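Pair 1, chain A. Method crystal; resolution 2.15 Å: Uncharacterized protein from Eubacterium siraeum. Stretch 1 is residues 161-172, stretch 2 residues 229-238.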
# COMPACT_ATOMS: atom_id res chain seq x y z
N ASP A 161 14.83 -15.43 -1.22
CA ASP A 161 14.57 -14.06 -0.75
C ASP A 161 13.28 -13.95 0.10
O ASP A 161 12.17 -14.03 -0.43
CB ASP A 161 14.48 -13.11 -1.95
CG ASP A 161 14.63 -11.64 -1.63
OD1 ASP A 161 14.75 -11.30 -0.43
OD2 ASP A 161 14.66 -10.84 -2.58
N GLU A 162 13.45 -13.77 1.44
CA GLU A 162 12.31 -13.65 2.35
C GLU A 162 11.48 -12.38 2.07
O GLU A 162 10.29 -12.36 2.39
CB GLU A 162 12.74 -13.69 3.83
CG GLU A 162 11.95 -14.72 4.62
CD GLU A 162 11.98 -14.60 6.14
OE1 GLU A 162 10.91 -14.81 6.77
OE2 GLU A 162 13.06 -14.32 6.70
N LEU A 163 12.10 -11.35 1.43
CA LEU A 163 11.44 -10.09 1.08
C LEU A 163 10.78 -10.11 -0.30
O LEU A 163 10.05 -9.18 -0.62
CB LEU A 163 12.44 -8.93 1.15
CG LEU A 163 12.90 -8.52 2.54
CD1 LEU A 163 13.99 -7.46 2.45
CD2 LEU A 163 11.71 -8.02 3.40
N TYR A 164 11.02 -11.16 -1.11
CA TYR A 164 10.45 -11.27 -2.46
C TYR A 164 8.90 -11.10 -2.50
O TYR A 164 8.45 -10.37 -3.38
CB TYR A 164 10.85 -12.58 -3.16
CG TYR A 164 10.52 -12.54 -4.63
CD1 TYR A 164 11.36 -11.87 -5.53
CD2 TYR A 164 9.34 -13.08 -5.12
CE1 TYR A 164 11.02 -11.74 -6.87
CE2 TYR A 164 9.00 -12.97 -6.47
CZ TYR A 164 9.84 -12.30 -7.34
OH TYR A 164 9.53 -12.19 -8.67
N PRO A 165 8.07 -11.70 -1.60
CA PRO A 165 6.61 -11.46 -1.69
C PRO A 165 6.25 -9.97 -1.50
O PRO A 165 5.30 -9.49 -2.11
CB PRO A 165 6.02 -12.33 -0.58
CG PRO A 165 7.08 -13.35 -0.29
CD PRO A 165 8.37 -12.63 -0.48
N CYS A 166 7.06 -9.25 -0.70
CA CYS A 166 6.93 -7.81 -0.43
C CYS A 166 7.31 -7.01 -1.67
O CYS A 166 6.63 -6.05 -2.01
CB CYS A 166 7.80 -7.42 0.76
SG CYS A 166 7.23 -8.08 2.34
N LYS A 167 8.44 -7.40 -2.30
CA LYS A 167 8.99 -6.80 -3.51
C LYS A 167 8.01 -6.95 -4.66
O LYS A 167 7.76 -5.99 -5.38
CB LYS A 167 10.36 -7.42 -3.85
CG LYS A 167 11.46 -6.95 -2.92
CD LYS A 167 12.69 -7.84 -2.94
CE LYS A 167 13.76 -7.28 -2.02
NZ LYS A 167 15.07 -7.98 -2.20
N LEU A 168 7.40 -8.15 -4.79
CA LEU A 168 6.41 -8.45 -5.83
C LEU A 168 5.16 -7.62 -5.60
O LEU A 168 4.69 -6.95 -6.52
CB LEU A 168 6.09 -9.97 -5.83
CG LEU A 168 5.32 -10.60 -7.01
CD1 LEU A 168 3.82 -10.54 -6.81
CD2 LEU A 168 5.83 -10.10 -8.37
N ASN A 169 4.65 -7.61 -4.34
CA ASN A 169 3.47 -6.84 -4.00
C ASN A 169 3.70 -5.34 -4.23
O ASN A 169 2.86 -4.69 -4.87
CB ASN A 169 3.05 -7.14 -2.57
CG ASN A 169 2.13 -8.34 -2.44
OD1 ASN A 169 1.00 -8.22 -1.98
ND2 ASN A 169 2.56 -9.51 -2.91
N ALA A 170 4.86 -4.79 -3.79
CA ALA A 170 5.18 -3.37 -4.00
C ALA A 170 5.11 -2.97 -5.49
O ALA A 170 4.43 -2.01 -5.84
CB ALA A 170 6.56 -3.05 -3.44
N THR A 171 5.76 -3.77 -6.35
CA THR A 171 5.91 -3.60 -7.78
C THR A 171 4.58 -3.75 -8.51
O THR A 171 4.24 -2.90 -9.32
CB THR A 171 6.94 -4.66 -8.27
OG1 THR A 171 8.19 -4.41 -7.62
CG2 THR A 171 7.15 -4.64 -9.77
N VAL A 172 3.86 -4.86 -8.26
CA VAL A 172 2.56 -5.15 -8.90
C VAL A 172 1.53 -4.05 -8.52
O VAL A 172 0.81 -3.57 -9.40
CB VAL A 172 2.10 -6.58 -8.53
CG1 VAL A 172 0.64 -6.83 -8.88
CG2 VAL A 172 2.99 -7.63 -9.19
N ASP A 229 6.37 4.97 -6.01
CA ASP A 229 7.66 4.63 -5.47
C ASP A 229 7.44 3.64 -4.35
O ASP A 229 6.32 3.49 -3.86
CB ASP A 229 8.40 5.88 -4.96
CG ASP A 229 9.17 6.59 -6.04
OD1 ASP A 229 10.28 6.13 -6.38
OD2 ASP A 229 8.66 7.62 -6.55
N PHE A 230 8.49 2.93 -3.96
CA PHE A 230 8.42 1.99 -2.85
C PHE A 230 9.76 1.86 -2.18
O PHE A 230 10.80 2.01 -2.82
CB PHE A 230 7.85 0.61 -3.28
CG PHE A 230 8.72 -0.25 -4.16
CD1 PHE A 230 9.74 -1.03 -3.62
CD2 PHE A 230 8.46 -0.36 -5.52
CE1 PHE A 230 10.53 -1.85 -4.43
CE2 PHE A 230 9.25 -1.18 -6.34
CZ PHE A 230 10.28 -1.92 -5.79
N TYR A 231 9.71 1.56 -0.89
CA TYR A 231 10.83 1.23 -0.03
C TYR A 231 10.53 -0.13 0.62
O TYR A 231 9.40 -0.37 1.05
CB TYR A 231 11.11 2.32 1.03
CG TYR A 231 12.24 1.91 1.94
CD1 TYR A 231 13.55 1.91 1.48
CD2 TYR A 231 11.99 1.37 3.20
CE1 TYR A 231 14.59 1.42 2.27
CE2 TYR A 231 13.02 0.87 3.99
CZ TYR A 231 14.32 0.90 3.52
OH TYR A 231 15.35 0.44 4.29
N ILE A 232 11.54 -1.02 0.70
CA ILE A 232 11.33 -2.33 1.31
C ILE A 232 12.07 -2.40 2.66
O ILE A 232 13.29 -2.54 2.70
CB ILE A 232 11.68 -3.52 0.37
CG1 ILE A 232 11.11 -3.33 -1.07
CG2 ILE A 232 11.29 -4.89 1.00
CD1 ILE A 232 9.67 -3.85 -1.35
N PRO A 233 11.32 -2.33 3.78
CA PRO A 233 11.95 -2.47 5.11
C PRO A 233 12.67 -3.83 5.25
O PRO A 233 12.09 -4.89 4.98
CB PRO A 233 10.76 -2.33 6.08
CG PRO A 233 9.67 -1.71 5.28
CD PRO A 233 9.85 -2.18 3.89
N TYR A 234 13.96 -3.78 5.58
CA TYR A 234 14.76 -5.01 5.64
C TYR A 234 15.14 -5.39 7.07
O TYR A 234 15.14 -4.55 7.97
CB TYR A 234 16.02 -4.89 4.76
CG TYR A 234 17.01 -3.83 5.23
CD1 TYR A 234 17.98 -4.12 6.18
CD2 TYR A 234 16.98 -2.55 4.69
CE1 TYR A 234 18.87 -3.15 6.62
CE2 TYR A 234 17.90 -1.58 5.10
CZ TYR A 234 18.83 -1.88 6.07
OH TYR A 234 19.72 -0.92 6.49
N GLY A 235 15.51 -6.65 7.25
CA GLY A 235 15.89 -7.15 8.56
C GLY A 235 16.55 -8.50 8.56
O GLY A 235 17.25 -8.87 7.61
N ASP A 236 16.36 -9.25 9.65
CA ASP A 236 17.00 -10.55 9.78
C ASP A 236 16.05 -11.58 10.39
O ASP A 236 15.20 -11.24 11.21
CB ASP A 236 18.28 -10.44 10.63
CG ASP A 236 19.30 -9.46 10.08
OD1 ASP A 236 20.06 -9.83 9.16
OD2 ASP A 236 19.33 -8.30 10.57
N LYS A 237 16.24 -12.84 10.00
CA LYS A 237 15.50 -13.99 10.51
C LYS A 237 15.93 -14.25 11.94
O LYS A 237 17.12 -14.19 12.25
CB LYS A 237 15.78 -15.22 9.63
CG LYS A 237 14.71 -16.30 9.71
CD LYS A 237 15.09 -17.55 8.91
CE LYS A 237 14.69 -17.46 7.46
NZ LYS A 237 15.10 -18.66 6.70
N SER A 238 14.95 -14.50 12.81
CA SER A 238 15.16 -14.81 14.22
C SER A 238 14.05 -15.76 14.63
O SER A 238 12.94 -15.33 14.96
CB SER A 238 15.19 -13.55 15.06
OG SER A 238 15.39 -13.86 16.43

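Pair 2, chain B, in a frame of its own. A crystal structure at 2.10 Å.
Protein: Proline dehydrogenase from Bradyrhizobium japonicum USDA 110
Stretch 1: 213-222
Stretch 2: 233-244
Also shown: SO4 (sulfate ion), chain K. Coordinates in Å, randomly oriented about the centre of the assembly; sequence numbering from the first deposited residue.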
# COMPACT_ATOMS: atom_id res chain seq x y z
N ALA B 213 8.81 5.41 -63.50
CA ALA B 213 7.68 4.57 -63.11
C ALA B 213 6.36 5.36 -63.07
O ALA B 213 5.34 4.89 -63.59
CB ALA B 213 7.95 3.88 -61.77
N TYR B 214 6.39 6.53 -62.45
CA TYR B 214 5.21 7.39 -62.43
C TYR B 214 4.78 7.74 -63.85
O TYR B 214 3.60 7.67 -64.18
CB TYR B 214 5.48 8.70 -61.68
CG TYR B 214 5.67 8.60 -60.18
CD1 TYR B 214 4.81 7.83 -59.40
CD2 TYR B 214 6.68 9.31 -59.54
CE1 TYR B 214 4.98 7.76 -58.01
CE2 TYR B 214 6.86 9.25 -58.17
CZ TYR B 214 6.01 8.47 -57.41
OH TYR B 214 6.19 8.41 -56.04
N ALA B 215 5.75 8.15 -64.67
CA ALA B 215 5.49 8.53 -66.05
C ALA B 215 4.83 7.38 -66.78
O ALA B 215 3.83 7.57 -67.46
CB ALA B 215 6.78 8.94 -66.75
N SER B 216 5.38 6.18 -66.61
CA SER B 216 4.81 4.98 -67.21
C SER B 216 3.41 4.69 -66.68
O SER B 216 2.53 4.28 -67.44
CB SER B 216 5.72 3.77 -66.99
OG SER B 216 6.94 3.89 -67.72
N ALA B 217 3.20 4.89 -65.38
CA ALA B 217 1.89 4.61 -64.77
C ALA B 217 0.82 5.55 -65.32
O ALA B 217 -0.30 5.15 -65.62
CB ALA B 217 1.98 4.71 -63.23
N ILE B 218 1.18 6.83 -65.42
CA ILE B 218 0.30 7.84 -65.98
C ILE B 218 -0.16 7.48 -67.41
O ILE B 218 -1.33 7.63 -67.73
CB ILE B 218 0.98 9.23 -65.93
CG1 ILE B 218 0.98 9.74 -64.49
CG2 ILE B 218 0.27 10.21 -66.85
CD1 ILE B 218 1.89 10.96 -64.27
N GLU B 219 0.75 6.98 -68.24
CA GLU B 219 0.37 6.54 -69.58
C GLU B 219 -0.57 5.33 -69.54
O GLU B 219 -1.59 5.30 -70.24
CB GLU B 219 1.60 6.24 -70.45
CG GLU B 219 2.42 7.47 -70.74
CD GLU B 219 1.56 8.65 -71.17
OE1 GLU B 219 0.79 8.50 -72.14
OE2 GLU B 219 1.67 9.73 -70.56
N THR B 220 -0.25 4.35 -68.71
CA THR B 220 -1.11 3.18 -68.56
C THR B 220 -2.51 3.58 -68.10
O THR B 220 -3.51 3.20 -68.71
CB THR B 220 -0.53 2.16 -67.55
OG1 THR B 220 0.71 1.66 -68.07
CG2 THR B 220 -1.50 1.00 -67.33
N ILE B 221 -2.58 4.34 -67.01
CA ILE B 221 -3.85 4.82 -66.48
C ILE B 221 -4.59 5.63 -67.54
O ILE B 221 -5.80 5.48 -67.71
CB ILE B 221 -3.64 5.72 -65.25
CG1 ILE B 221 -3.24 4.90 -64.03
CG2 ILE B 221 -4.91 6.51 -64.94
CD1 ILE B 221 -2.75 5.75 -62.87
N GLY B 222 -3.84 6.48 -68.23
CA GLY B 222 -4.38 7.36 -69.25
C GLY B 222 -5.11 6.62 -70.35
O GLY B 222 -6.27 6.92 -70.64
N ARG B 233 -12.56 10.26 -63.19
CA ARG B 233 -11.41 9.70 -63.90
C ARG B 233 -10.42 9.20 -62.85
O ARG B 233 -10.49 9.59 -61.70
CB ARG B 233 -10.77 10.75 -64.80
CG ARG B 233 -11.71 11.32 -65.86
CD ARG B 233 -11.06 12.42 -66.69
NE ARG B 233 -10.04 11.92 -67.61
CZ ARG B 233 -10.31 11.21 -68.71
NH1 ARG B 233 -9.32 10.81 -69.50
NH2 ARG B 233 -11.56 10.91 -69.02
N PRO B 234 -9.49 8.32 -63.26
CA PRO B 234 -8.57 7.71 -62.29
C PRO B 234 -7.50 8.68 -61.80
O PRO B 234 -7.24 9.71 -62.43
CB PRO B 234 -7.92 6.57 -63.08
CG PRO B 234 -8.73 6.43 -64.34
CD PRO B 234 -9.28 7.79 -64.61
N GLY B 235 -6.88 8.33 -60.68
CA GLY B 235 -5.83 9.13 -60.11
C GLY B 235 -4.52 8.38 -59.91
O GLY B 235 -4.46 7.15 -59.97
N ILE B 236 -3.47 9.15 -59.68
CA ILE B 236 -2.19 8.57 -59.29
C ILE B 236 -1.67 9.33 -58.07
O ILE B 236 -1.84 10.54 -57.98
CB ILE B 236 -1.17 8.66 -60.45
CG1 ILE B 236 0.10 7.88 -60.12
CG2 ILE B 236 -0.86 10.12 -60.81
CD1 ILE B 236 1.00 7.64 -61.33
N SER B 237 -1.07 8.59 -57.14
CA SER B 237 -0.46 9.18 -55.95
C SER B 237 1.05 9.18 -56.10
O SER B 237 1.64 8.19 -56.53
CB SER B 237 -0.83 8.40 -54.69
OG SER B 237 -2.13 8.73 -54.25
N VAL B 238 1.66 10.30 -55.71
CA VAL B 238 3.09 10.52 -55.88
C VAL B 238 3.71 11.02 -54.58
O VAL B 238 3.07 11.77 -53.84
CB VAL B 238 3.32 11.56 -57.00
CG1 VAL B 238 4.65 12.25 -56.85
CG2 VAL B 238 3.18 10.89 -58.37
N LYS B 239 4.94 10.59 -54.30
CA LYS B 239 5.67 11.03 -53.11
C LYS B 239 6.91 11.85 -53.46
O LYS B 239 7.79 11.39 -54.20
CB LYS B 239 6.09 9.83 -52.26
CG LYS B 239 5.00 9.30 -51.34
CD LYS B 239 5.51 8.11 -50.54
CE LYS B 239 4.46 7.61 -49.55
NZ LYS B 239 3.20 7.27 -50.24
N LEU B 240 7.00 13.06 -52.93
CA LEU B 240 8.16 13.91 -53.20
C LEU B 240 9.47 13.23 -52.82
O LEU B 240 10.47 13.41 -53.50
CB LEU B 240 8.03 15.25 -52.48
CG LEU B 240 6.76 16.02 -52.86
CD1 LEU B 240 6.64 17.34 -52.12
CD2 LEU B 240 6.73 16.24 -54.37
N SER B 241 9.48 12.44 -51.74
CA SER B 241 10.73 11.81 -51.31
C SER B 241 11.22 10.78 -52.33
O SER B 241 12.40 10.44 -52.36
CB SER B 241 10.61 11.19 -49.91
OG SER B 241 9.83 9.99 -49.93
N ALA B 242 10.30 10.27 -53.15
CA ALA B 242 10.68 9.33 -54.20
C ALA B 242 11.39 10.03 -55.35
O ALA B 242 12.17 9.41 -56.09
CB ALA B 242 9.44 8.59 -54.70
N LEU B 243 11.13 11.33 -55.50
CA LEU B 243 11.62 12.09 -56.65
C LEU B 243 12.90 12.88 -56.40
O LEU B 243 13.43 13.52 -57.32
CB LEU B 243 10.53 13.04 -57.14
CG LEU B 243 9.31 12.32 -57.73
CD1 LEU B 243 8.13 13.27 -57.82
CD2 LEU B 243 9.66 11.73 -59.09
N HIS B 244 13.38 12.85 -55.17
CA HIS B 244 14.62 13.55 -54.81
C HIS B 244 15.33 12.81 -53.67
O HIS B 244 14.70 12.42 -52.70
CB HIS B 244 14.32 14.99 -54.41
CG HIS B 244 15.52 15.88 -54.44
ND1 HIS B 244 16.47 15.89 -53.45
CD2 HIS B 244 15.94 16.78 -55.37
CE1 HIS B 244 17.42 16.75 -53.75
NE2 HIS B 244 17.12 17.31 -54.91
S SO4 K . 0.26 6.05 -47.41
O1 SO4 K . -1.20 6.08 -47.51
O2 SO4 K . 0.61 5.72 -46.04
O3 SO4 K . 0.79 5.03 -48.31
O4 SO4 K . 0.81 7.35 -47.78

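Superposing N, CA and C of 14 central residues brings pair 2 onto pair 1 with an RMSD of 0.8 Å. In both, a helix packs against an extended segment. In pair 2 the axes of helix 213-222 and strand 235-238 approach to 9.3 Å with an angle of 169° between their N-to-C directions, so the two run nearly antiparallel. Pair 1 follows the same course: its register pairs L163(A) with Y234(A), K167(A) with I232(A) and A170(A) with F230(A), and the matched positions in pair 2 pair in the same order, Y214(B) with V238(B), I218(B) with I236(B) and I221(B) with P234(B). The buried areas are similar, 413 and 463 Å².

The one matched position with the same residue in both pairs is an isoleucine in the middle of the extended segment. I232(A) matches I236(B), with CA atoms 0.7 Å apart after superposition, and both point their CA-to-CB bonds toward the helix. The rotamers differ, m,m in I232(A) and t,t in I236(B), yet the side-chain centres lie only 1.4 Å apart. In pair 1, I232(A) CD1 reaches K167(A) CA at 3.7 Å and A170(A) CB at 3.8 Å; in pair 2, I236(B) CD1 lies 3.6 Å from A217(B) CB and 3.8 Å from I218(B) CG1. In each pair the CD1 methyl rests on the helix: on K167(A) and A170(A) in pair 1, on the neighbours A217(B) and I218(B) in pair 2.

At the matched pair A170(A) and I221(B), small and large residues change places with their partners. A170(A) offers a single methyl, and F230(A) supplies the bulk: A170(A) CB sits 3.9 Å from the centroid of the F230(A) ring, 21° off its normal, a CH-pi contact over the face. In pair 2 the bulk comes from the helix, where I221(B) CG2 meets P234(B) CB, the matched position, at 3.5 Å.

The same shift of bulk toward the helix in pair 2 appears at L163(A) and Y214(B). Both methyls of L163(A), CD1 and CD2, lie 4.0 Å from I232(A) CG2; CD1 is also 4.0 Å from CB of Y234(A), whose side-chain end leads away, and CD2 is 3.5 Å from P233(A) O. Y214(B) fills this region with a ring, with 129 Å² of Y214(B) covered by the other stretch, against 56 Å² of L163(A). V238(B), matched to Y234(A), places CG2 3.6 Å from the ring centroid and 10° off the normal, while L243(B) CD2 approaches the ring edge, 3.9 Å from Y214(B) CE2. The ring also carries a polar link: K239(B) N donates to Y214(B) OH at 3.1 Å with an angle of 172°, nearly linear. Pair 1 has no hydrogen bond across its stretches.

Within stretch 1 of pair 1, D161(A), ahead of the turn into the helix, accepts through OD1 from L163(A) N at 3.2 Å, a capping bond, and its OD2 forms a salt bridge with K167(A) NZ at 2.9 Å. K167(A) CG lies 3.9 Å from I232(A) CD1 while its NZ pairs with D161(A); at the matched position I218(B) CG1 lies 3.8 Å from I236(B) CD1, so in both pairs aliphatic carbon meets the isoleucine.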